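ADP-ribose pyrophosphatase (Streptococcus suis, PDB 3O8S) probably hydrolyses ADP-ribose or a related nucleoside diphosphate linked to another moiety, as expected of a Nudix-family pyrophosphatase. Local coordinates at residues A75-I83 with L189-R197; L85-L95 with P178-L189. All coordinates share one frame; numbering follows the deposited sequence.

Contact 1. Residues A75-I83 with L189-R197; sequences AAIFQEDKI and LALCLEASR
Phe78 lays its ring against the helix 189-197, with Ser196 on one face and Leu193 beside it. Ser196 OG sits over that face, offset toward the rim. Ser196 CB lies 3.6 Å from Phe78 CD1. The ring's far end presses on the helix backbone, with Phe78 CZ 3.3 Å from Leu193 N. Leu193 crosses the ring at about a right angle. Its chi1 of 176° turns CG opposite the backbone N and helps to carry Leu193 CD1 toward the hairpin, 3.8 Å from Phe78 CE2 and 3.7 Å from Asp81 CB. Deeper in, Ala76 CB meets Cys192 CB at 3.6 Å, and Ile83 CD1 touches Leu189 CD2.

At the outer end Arg197 grips Asp81 side-on. Arg197 NE and Arg197 NH2 both reach Asp81 OD2, at 3.2 Å and 3.1 Å. The oxygen lies in the guanidinium plane, but both nitrogens approach it from the same face of the carboxylate. The two planes are 84° apart. Leu193 CD2 lies over one guanidinium face.

Ser196 OG donates to Leu193 O, so its hydrogen is spent on the helix backbone and its oxygen lies over the ring. The salt bridge, met from above the carboxylate, is probably more electrostatic than directional. It ties the type I' turn 79-82 to Arg197, beside a buried apolar interior.

Contact 2. Residues L85-L95 with P178-L189; sequences LVQENDGLWSL and PLYLGKNTAEQL. With EDO (1,2-ethanediol), chain F.
Lys183 is extended beyond CG, and this carries its NZ to Glu88. Glu88 is also extended and comes from the opposite direction. Lys183 NZ meets Glu88 OE1 at 2.8 Å, on the syn side and close to the carboxylate plane. Lys183 CD lies over one face of the Tyr180 ring. Glu88 OE1 also lies near Tyr180 CD2, with the carboxylate and ring planes 23° apart.

In Asn184, chi1 (36°) brings the amide beside Ser94 and Leu95. Its chi2 then aims OD1, so that Asn184 OD1 accepts from Leu95 N at 2.9 Å. The bond is nearly straight, but the donor stands above the amide carbonyl plane.

The backbones form a single beta bridge. Trp93 N donates to Pro178 O at 2.8 Å, and Tyr180 N donates to Trp93 O at 3.0 Å. Pro178 O also lies at the edge of the indole. Leu92 CB packs on Tyr180 CB at 3.9 Å.

A 1,2-ethanediol, probably from the crystallisation liquor, lies beside Ser94, Lys183 and Glu88. Ser94 OG and O2 of the diol are hydrogen-bonded at 2.6 Å. Lys183 NZ also donates to O2. Arg74 bonds this diol too.

Leu189 CD2 rests 3.7 Å from Leu95 CG. Thr185 and Gln188 form a capping box at the start of helix 186-197. Segment 178-189 bridges to Trp93 at the start of strand 93-99 and then turns into helix 186-197. Strand 167-171 flanks strand 82-87, with Phe171 edge-to-face with Trp93.

Overall arrangement
Contacts 1 and 2 lie along the same sheet and helix, with centres about 14 Å apart. Strand 82-87 and helix 186-197 serve both. In sequence, contact 2 lies between the segments of contact 1 and meets it at the shared Leu189. The apolar link is Ile83 CD1 of contact 1, 3.6 Å from Leu95 CD2 of contact 2. Ala75 O also packs 3.4 Å from Leu95 CB, as a backbone approach. Strand 70-79 packs in addition on helix 106-118, where Ala75 and Ile77 touch Val114. That helix probably carries the Nudix box. The diol of contact 2 and an acetate about 5 Å from the Ser196 side chain may mark pockets without proving them.

Contact 1. Residues A75-I83 with L189-R197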
loop_
_atom_site.group_PDB
_atom_site.type_symbol
_atom_site.label_atom_id
_atom_site.label_comp_id
_atom_site.label_asym_id
_atom_site.label_seq_id
_atom_site.Cartn_x
_atom_site.Cartn_y
_atom_site.Cartn_z
ATOM N N ALA A 75 -9.089 -5.662 -7.170
ATOM C CA ALA A 75 -8.368 -5.932 -8.414
ATOM C C ALA A 75 -9.019 -5.216 -9.591
ATOM O O ALA A 75 -10.224 -5.319 -9.782
ATOM C CB ALA A 75 -8.303 -7.428 -8.680
ATOM N N ALA A 76 -8.218 -4.479 -10.365
ATOM C CA ALA A 76 -8.674 -3.758 -11.562
ATOM C C ALA A 76 -8.124 -4.475 -12.795
ATOM O O ALA A 76 -6.918 -4.492 -12.991
ATOM C CB ALA A 76 -8.187 -2.317 -11.517
ATOM N N ILE A 77 -8.989 -5.116 -13.569
ATOM C CA ILE A 77 -8.625 -5.911 -14.752
ATOM C C ILE A 77 -9.241 -5.270 -15.991
ATOM O O ILE A 77 -10.440 -5.055 -16.033
ATOM C CB ILE A 77 -9.088 -7.403 -14.574
ATOM C CG1 ILE A 77 -8.557 -8.014 -13.243
ATOM C CG2 ILE A 77 -8.696 -8.297 -15.803
ATOM C CD1 ILE A 77 -9.538 -9.026 -12.614
ATOM N N PHE A 78 -8.425 -5.005 -17.013
ATOM C CA PHE A 78 -8.897 -4.360 -18.245
ATOM C C PHE A 78 -8.722 -5.226 -19.489
ATOM O O PHE A 78 -7.744 -5.951 -19.619
ATOM C CB PHE A 78 -8.175 -3.000 -18.453
ATOM C CG PHE A 78 -8.518 -1.975 -17.392
ATOM C CD1 PHE A 78 -7.774 -1.883 -16.220
ATOM C CD2 PHE A 78 -9.616 -1.133 -17.544
ATOM C CE1 PHE A 78 -8.109 -0.945 -15.224
ATOM C CE2 PHE A 78 -9.944 -0.196 -16.555
ATOM C CZ PHE A 78 -9.205 -0.130 -15.386
ATOM N N GLN A 79 -9.671 -5.107 -20.409
ATOM C CA GLN A 79 -9.682 -5.713 -21.740
ATOM C C GLN A 79 -10.328 -4.670 -22.648
ATOM O O GLN A 79 -11.452 -4.258 -22.367
ATOM C CB GLN A 79 -10.415 -7.086 -21.756
ATOM C CG GLN A 79 -9.609 -8.232 -21.086
ATOM C CD GLN A 79 -8.309 -8.599 -21.799
ATOM O OE1 GLN A 79 -8.308 -9.185 -22.879
ATOM N NE2 GLN A 79 -7.167 -8.283 -21.203
ATOM N N GLU A 80 -9.577 -4.138 -23.630
ATOM C CA GLU A 80 -10.025 -3.055 -24.533
ATOM C C GLU A 80 -10.444 -1.795 -23.733
ATOM O O GLU A 80 -11.419 -1.130 -24.096
ATOM C CB GLU A 80 -11.186 -3.516 -25.434
ATOM C CG GLU A 80 -10.749 -4.109 -26.760
ATOM C CD GLU A 80 -10.296 -5.552 -26.724
ATOM O OE1 GLU A 80 -10.869 -6.354 -25.951
ATOM O OE2 GLU A 80 -9.393 -5.894 -27.521
ATOM N N ASP A 81 -9.721 -1.504 -22.627
ATOM C CA ASP A 81 -9.944 -0.386 -21.710
ATOM C C ASP A 81 -11.329 -0.477 -20.994
ATOM O O ASP A 81 -11.779 0.510 -20.414
ATOM C CB ASP A 81 -9.751 0.974 -22.421
ATOM C CG ASP A 81 -8.304 1.329 -22.761
ATOM O OD1 ASP A 81 -7.383 0.802 -22.095
ATOM O OD2 ASP A 81 -8.098 2.179 -23.644
ATOM N N LYS A 82 -11.984 -1.668 -21.021
ATOM C CA LYS A 82 -13.216 -1.960 -20.283
ATOM C C LYS A 82 -12.809 -2.648 -18.972
ATOM O O LYS A 82 -11.914 -3.496 -18.999
ATOM C CB LYS A 82 -14.182 -2.831 -21.094
ATOM C CG LYS A 82 -14.842 -2.131 -22.263
ATOM C CD LYS A 82 -15.780 -3.096 -22.979
ATOM C CE LYS A 82 -16.513 -2.461 -24.135
ATOM N NZ LYS A 82 -17.687 -3.278 -24.548
ATOM N N ILE A 83 -13.443 -2.289 -17.827
ATOM C CA ILE A 83 -13.023 -2.857 -16.539
ATOM C C ILE A 83 -13.849 -4.096 -16.135
ATOM O O ILE A 83 -15.056 -4.130 -16.369
ATOM C CB ILE A 83 -13.044 -1.765 -15.427
ATOM C CG1 ILE A 83 -12.154 -2.187 -14.219
ATOM C CG2 ILE A 83 -14.523 -1.357 -15.015
ATOM C CD1 ILE A 83 -11.665 -1.028 -13.337
ATOM N N LEU A 189 -12.431 3.827 -10.265
ATOM C CA LEU A 189 -12.358 3.001 -11.492
ATOM C C LEU A 189 -11.629 3.763 -12.591
ATOM O O LEU A 189 -10.784 3.177 -13.267
ATOM C CB LEU A 189 -13.753 2.578 -11.986
ATOM C CG LEU A 189 -14.608 1.765 -11.026
ATOM C CD1 LEU A 189 -15.822 1.185 -11.739
ATOM C CD2 LEU A 189 -13.801 0.682 -10.325
ATOM N N ALA A 190 -11.936 5.086 -12.741
ATOM C CA ALA A 190 -11.282 5.984 -13.701
ATOM C C ALA A 190 -9.776 6.091 -13.374
ATOM O O ALA A 190 -8.942 6.009 -14.285
ATOM C CB ALA A 190 -11.951 7.353 -13.695
ATOM N N LEU A 191 -9.430 6.133 -12.078
ATOM C CA LEU A 191 -8.030 6.135 -11.633
ATOM C C LEU A 191 -7.318 4.833 -12.067
ATOM O O LEU A 191 -6.192 4.879 -12.577
ATOM C CB LEU A 191 -7.917 6.335 -10.101
ATOM C CG LEU A 191 -6.493 6.659 -9.578
ATOM C CD1 LEU A 191 -6.084 8.110 -9.953
ATOM C CD2 LEU A 191 -6.371 6.406 -8.052
ATOM N N CYS A 192 -7.991 3.686 -11.891
ATOM C CA CYS A 192 -7.463 2.377 -12.313
ATOM C C CYS A 192 -7.234 2.339 -13.830
ATOM O O CYS A 192 -6.178 1.867 -14.257
ATOM C CB CYS A 192 -8.396 1.256 -11.863
ATOM S SG CYS A 192 -8.451 1.022 -10.069
ATOM N N LEU A 193 -8.179 2.904 -14.645
ATOM C CA LEU A 193 -8.020 2.965 -16.115
ATOM C C LEU A 193 -6.781 3.789 -16.497
ATOM O O LEU A 193 -5.969 3.350 -17.327
ATOM C CB LEU A 193 -9.278 3.526 -16.798
ATOM C CG LEU A 193 -9.224 3.742 -18.334
ATOM C CD1 LEU A 193 -8.970 2.439 -19.087
ATOM C CD2 LEU A 193 -10.484 4.380 -18.832
ATOM N N GLU A 194 -6.624 4.963 -15.859
ATOM C CA GLU A 194 -5.479 5.836 -16.063
ATOM C C GLU A 194 -4.173 5.065 -15.736
ATOM O O GLU A 194 -3.241 5.127 -16.528
ATOM C CB GLU A 194 -5.627 7.126 -15.227
ATOM C CG GLU A 194 -4.602 8.209 -15.538
ATOM C CD GLU A 194 -4.526 9.335 -14.519
ATOM O OE1 GLU A 194 -5.565 9.629 -13.877
ATOM O OE2 GLU A 194 -3.426 9.919 -14.358
ATOM N N ALA A 195 -4.134 4.296 -14.617
ATOM C CA ALA A 195 -2.974 3.458 -14.264
ATOM C C ALA A 195 -2.703 2.389 -15.340
ATOM O O ALA A 195 -1.539 2.182 -15.711
ATOM C CB ALA A 195 -3.186 2.791 -12.916
ATOM N N SER A 196 -3.762 1.759 -15.887
ATOM C CA SER A 196 -3.568 0.759 -16.943
ATOM C C SER A 196 -3.016 1.358 -18.236
ATOM O O SER A 196 -2.393 0.620 -19.006
ATOM C CB SER A 196 -4.865 0.010 -17.258
ATOM O OG SER A 196 -5.710 0.770 -18.097
ATOM N N ARG A 197 -3.293 2.663 -18.502
ATOM C CA ARG A 197 -2.844 3.358 -19.711
ATOM C C ARG A 197 -1.464 4.031 -19.557
ATOM O O ARG A 197 -0.928 4.542 -20.536
ATOM C CB ARG A 197 -3.873 4.428 -20.125
ATOM C CG ARG A 197 -5.149 3.871 -20.773
ATOM C CD ARG A 197 -6.201 4.958 -20.883
ATOM N NE ARG A 197 -7.338 4.569 -21.729
ATOM C CZ ARG A 197 -8.492 5.237 -21.797
ATOM N NH1 ARG A 197 -8.678 6.333 -21.067
ATOM N NH2 ARG A 197 -9.471 4.809 -22.586
#

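Contact 2. Residues L85-L95 with P178-L189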
loop_
_atom_site.group_PDB
_atom_site.type_symbol
_atom_site.label_atom_id
_atom_site.label_comp_id
_atom_site.label_asym_id
_atom_site.label_seq_id
_atom_site.Cartn_x
_atom_site.Cartn_y
_atom_site.Cartn_z
ATOM N N LEU A 85 -15.983 -6.184 -13.619
ATOM C CA LEU A 85 -16.805 -6.003 -12.413
ATOM C C LEU A 85 -17.557 -7.281 -12.123
ATOM O O LEU A 85 -17.910 -8.012 -13.050
ATOM C CB LEU A 85 -17.787 -4.813 -12.533
ATOM C CG LEU A 85 -17.152 -3.431 -12.769
ATOM C CD1 LEU A 85 -18.165 -2.445 -13.240
ATOM C CD2 LEU A 85 -16.391 -2.919 -11.551
ATOM N N VAL A 86 -17.758 -7.568 -10.831
ATOM C CA VAL A 86 -18.491 -8.737 -10.359
ATOM C C VAL A 86 -19.749 -8.258 -9.643
ATOM O O VAL A 86 -19.726 -7.227 -8.954
ATOM C CB VAL A 86 -17.647 -9.719 -9.502
ATOM C CG1 VAL A 86 -16.633 -10.466 -10.369
ATOM C CG2 VAL A 86 -16.956 -9.020 -8.327
ATOM N N GLN A 87 -20.854 -8.980 -9.842
ATOM C CA GLN A 87 -22.140 -8.630 -9.250
ATOM C C GLN A 87 -22.428 -9.496 -8.038
ATOM O O GLN A 87 -22.239 -10.716 -8.087
ATOM C CB GLN A 87 -23.258 -8.787 -10.287
ATOM C CG GLN A 87 -24.577 -8.139 -9.883
ATOM C CD GLN A 87 -25.687 -8.459 -10.847
ATOM O OE1 GLN A 87 -25.750 -9.550 -11.415
ATOM N NE2 GLN A 87 -26.587 -7.511 -11.047
ATOM N N GLU A 88 -22.949 -8.860 -6.967
ATOM C CA GLU A 88 -23.312 -9.520 -5.722
ATOM C C GLU A 88 -24.831 -9.715 -5.626
ATOM O O GLU A 88 -25.562 -9.144 -6.438
ATOM C CB GLU A 88 -22.780 -8.713 -4.534
ATOM C CG GLU A 88 -21.300 -8.922 -4.306
ATOM C CD GLU A 88 -20.726 -8.028 -3.230
ATOM O OE1 GLU A 88 -20.587 -6.810 -3.483
ATOM O OE2 GLU A 88 -20.390 -8.550 -2.142
ATOM N N ASN A 89 -25.300 -10.525 -4.638
ATOM C CA ASN A 89 -26.725 -10.860 -4.410
ATOM C C ASN A 89 -27.659 -9.632 -4.437
ATOM O O ASN A 89 -28.764 -9.734 -4.963
ATOM C CB ASN A 89 -26.919 -11.603 -3.078
ATOM C CG ASN A 89 -26.406 -13.026 -3.042
ATOM O OD1 ASN A 89 -26.020 -13.617 -4.057
ATOM N ND2 ASN A 89 -26.404 -13.616 -1.854
ATOM N N ASP A 90 -27.198 -8.481 -3.904
ATOM C CA ASP A 90 -27.926 -7.213 -3.857
ATOM C C ASP A 90 -28.016 -6.477 -5.231
ATOM O O ASP A 90 -28.604 -5.398 -5.304
ATOM C CB ASP A 90 -27.291 -6.291 -2.808
ATOM C CG ASP A 90 -25.778 -6.172 -2.897
ATOM O OD1 ASP A 90 -25.084 -7.165 -2.584
ATOM O OD2 ASP A 90 -25.292 -5.073 -3.218
ATOM N N GLY A 91 -27.453 -7.065 -6.285
ATOM C CA GLY A 91 -27.460 -6.503 -7.637
ATOM C C GLY A 91 -26.450 -5.403 -7.942
ATOM O O GLY A 91 -26.485 -4.826 -9.033
ATOM N N LEU A 92 -25.577 -5.064 -6.974
ATOM C CA LEU A 92 -24.547 -4.036 -7.159
ATOM C C LEU A 92 -23.253 -4.659 -7.672
ATOM O O LEU A 92 -22.991 -5.848 -7.446
ATOM C CB LEU A 92 -24.284 -3.217 -5.884
ATOM C CG LEU A 92 -25.484 -2.422 -5.316
ATOM C CD1 LEU A 92 -25.122 -1.830 -3.982
ATOM C CD2 LEU A 92 -25.945 -1.313 -6.271
ATOM N N TRP A 93 -22.463 -3.845 -8.383
ATOM C CA TRP A 93 -21.236 -4.273 -9.038
ATOM C C TRP A 93 -19.997 -3.692 -8.400
ATOM O O TRP A 93 -19.974 -2.537 -7.942
ATOM C CB TRP A 93 -21.286 -3.915 -10.522
ATOM C CG TRP A 93 -22.402 -4.614 -11.255
ATOM C CD1 TRP A 93 -23.734 -4.310 -11.203
ATOM C CD2 TRP A 93 -22.281 -5.746 -12.125
ATOM N NE1 TRP A 93 -24.444 -5.160 -12.012
ATOM C CE2 TRP A 93 -23.576 -6.042 -12.608
ATOM C CE3 TRP A 93 -21.196 -6.513 -12.585
ATOM C CZ2 TRP A 93 -23.824 -7.109 -13.483
ATOM C CZ3 TRP A 93 -21.437 -7.562 -13.456
ATOM C CH2 TRP A 93 -22.741 -7.856 -13.894
ATOM N N SER A 94 -18.957 -4.517 -8.342
ATOM C CA SER A 94 -17.719 -4.075 -7.740
ATOM C C SER A 94 -16.521 -4.800 -8.349
ATOM O O SER A 94 -16.665 -5.818 -9.025
ATOM C CB SER A 94 -17.760 -4.272 -6.220
ATOM O OG SER A 94 -17.908 -5.629 -5.835
ATOM N N LEU A 95 -15.345 -4.252 -8.123
ATOM C CA LEU A 95 -14.104 -4.889 -8.511
ATOM C C LEU A 95 -13.931 -6.135 -7.662
ATOM O O LEU A 95 -14.267 -6.088 -6.461
ATOM C CB LEU A 95 -12.905 -3.948 -8.256
ATOM C CG LEU A 95 -12.816 -2.646 -9.020
ATOM C CD1 LEU A 95 -11.639 -1.823 -8.508
ATOM C CD2 LEU A 95 -12.674 -2.911 -10.494
ATOM N N PRO A 178 -24.859 -0.449 -11.930
ATOM C CA PRO A 178 -24.940 0.157 -10.577
ATOM C C PRO A 178 -23.810 -0.354 -9.683
ATOM O O PRO A 178 -23.565 -1.557 -9.622
ATOM C CB PRO A 178 -26.333 -0.236 -10.056
ATOM C CG PRO A 178 -26.831 -1.293 -10.964
ATOM C CD PRO A 178 -26.046 -1.275 -12.241
ATOM N N LEU A 179 -23.088 0.567 -9.042
ATOM C CA LEU A 179 -21.907 0.233 -8.257
ATOM C C LEU A 179 -22.126 0.196 -6.762
ATOM O O LEU A 179 -22.903 0.976 -6.227
ATOM C CB LEU A 179 -20.780 1.252 -8.529
ATOM C CG LEU A 179 -20.100 1.280 -9.906
ATOM C CD1 LEU A 179 -19.203 2.513 -10.008
ATOM C CD2 LEU A 179 -19.236 0.032 -10.138
ATOM N N TYR A 180 -21.364 -0.670 -6.078
ATOM C CA TYR A 180 -21.317 -0.726 -4.620
ATOM C C TYR A 180 -20.265 0.348 -4.286
ATOM O O TYR A 180 -19.057 0.075 -4.344
ATOM C CB TYR A 180 -20.941 -2.162 -4.156
ATOM C CG TYR A 180 -21.169 -2.487 -2.685
ATOM C CD1 TYR A 180 -20.812 -1.583 -1.683
ATOM C CD2 TYR A 180 -21.623 -3.745 -2.292
ATOM C CE1 TYR A 180 -20.955 -1.905 -0.331
ATOM C CE2 TYR A 180 -21.757 -4.082 -0.945
ATOM C CZ TYR A 180 -21.407 -3.162 0.031
ATOM O OH TYR A 180 -21.526 -3.495 1.353
ATOM N N LEU A 181 -20.729 1.599 -4.091
ATOM C CA LEU A 181 -19.896 2.795 -3.897
ATOM C C LEU A 181 -18.962 2.712 -2.683
ATOM O O LEU A 181 -17.831 3.210 -2.772
ATOM C CB LEU A 181 -20.738 4.079 -3.857
ATOM C CG LEU A 181 -21.506 4.394 -5.168
ATOM C CD1 LEU A 181 -22.531 5.489 -4.965
ATOM C CD2 LEU A 181 -20.544 4.717 -6.343
ATOM N N GLY A 182 -19.393 2.028 -1.615
ATOM C CA GLY A 182 -18.566 1.783 -0.433
ATOM C C GLY A 182 -17.325 0.960 -0.767
ATOM O O GLY A 182 -16.295 1.076 -0.097
ATOM N N LYS A 183 -17.408 0.147 -1.838
ATOM C CA LYS A 183 -16.323 -0.707 -2.324
ATOM C C LYS A 183 -15.495 0.001 -3.387
ATOM O O LYS A 183 -14.271 -0.076 -3.339
ATOM C CB LYS A 183 -16.871 -2.036 -2.868
ATOM C CG LYS A 183 -17.282 -2.965 -1.747
ATOM C CD LYS A 183 -17.838 -4.263 -2.242
ATOM C CE LYS A 183 -18.117 -5.135 -1.051
ATOM N NZ LYS A 183 -18.771 -6.394 -1.445
ATOM N N ASN A 184 -16.146 0.696 -4.335
ATOM C CA ASN A 184 -15.442 1.415 -5.396
ATOM C C ASN A 184 -16.318 2.497 -6.023
ATOM O O ASN A 184 -17.425 2.210 -6.460
ATOM C CB ASN A 184 -14.928 0.439 -6.501
ATOM C CG ASN A 184 -15.870 -0.721 -6.785
ATOM O OD1 ASN A 184 -15.540 -1.876 -6.547
ATOM N ND2 ASN A 184 -17.088 -0.449 -7.237
ATOM N N THR A 185 -15.806 3.733 -6.085
ATOM C CA THR A 185 -16.476 4.857 -6.744
ATOM C C THR A 185 -16.103 4.844 -8.240
ATOM O O THR A 185 -15.123 4.187 -8.628
ATOM C CB THR A 185 -16.052 6.194 -6.096
ATOM O OG1 THR A 185 -14.641 6.323 -6.241
ATOM C CG2 THR A 185 -16.446 6.312 -4.617
ATOM N N ALA A 186 -16.852 5.605 -9.073
ATOM C CA ALA A 186 -16.568 5.752 -10.514
ATOM C C ALA A 186 -15.173 6.402 -10.704
ATOM O O ALA A 186 -14.400 5.999 -11.583
ATOM C CB ALA A 186 -17.662 6.591 -11.173
ATOM N N GLU A 187 -14.830 7.329 -9.795
ATOM C CA GLU A 187 -13.569 8.063 -9.723
ATOM C C GLU A 187 -12.400 7.090 -9.535
ATOM O O GLU A 187 -11.397 7.192 -10.261
ATOM C CB GLU A 187 -13.609 9.096 -8.578
ATOM C CG GLU A 187 -14.588 10.255 -8.769
ATOM C CD GLU A 187 -16.083 10.022 -8.577
ATOM O OE1 GLU A 187 -16.472 9.267 -7.656
ATOM O OE2 GLU A 187 -16.874 10.644 -9.325
ATOM N N GLN A 188 -12.542 6.116 -8.596
ATOM C CA GLN A 188 -11.509 5.089 -8.352
ATOM C C GLN A 188 -11.339 4.173 -9.562
ATOM O O GLN A 188 -10.209 3.822 -9.883
ATOM C CB GLN A 188 -11.794 4.272 -7.079
ATOM C CG GLN A 188 -11.601 5.119 -5.802
ATOM C CD GLN A 188 -12.215 4.540 -4.548
ATOM O OE1 GLN A 188 -13.075 3.659 -4.578
ATOM N NE2 GLN A 188 -11.773 5.020 -3.400
ATOM N N LEU A 189 -12.431 3.827 -10.265
ATOM C CA LEU A 189 -12.358 3.001 -11.492
ATOM C C LEU A 189 -11.629 3.763 -12.591
ATOM O O LEU A 189 -10.784 3.177 -13.267
ATOM C CB LEU A 189 -13.753 2.578 -11.986
ATOM C CG LEU A 189 -14.608 1.765 -11.026
ATOM C CD1 LEU A 189 -15.822 1.185 -11.739
ATOM C CD2 LEU A 189 -13.801 0.682 -10.325
HETATM C C1 EDO F . -17.519 -9.492 -4.069
HETATM O O1 EDO F . -17.205 -9.997 -2.767
HETATM C C2 EDO F . -16.537 -8.386 -4.423
HETATM O O2 EDO F . -17.023 -7.132 -3.940
#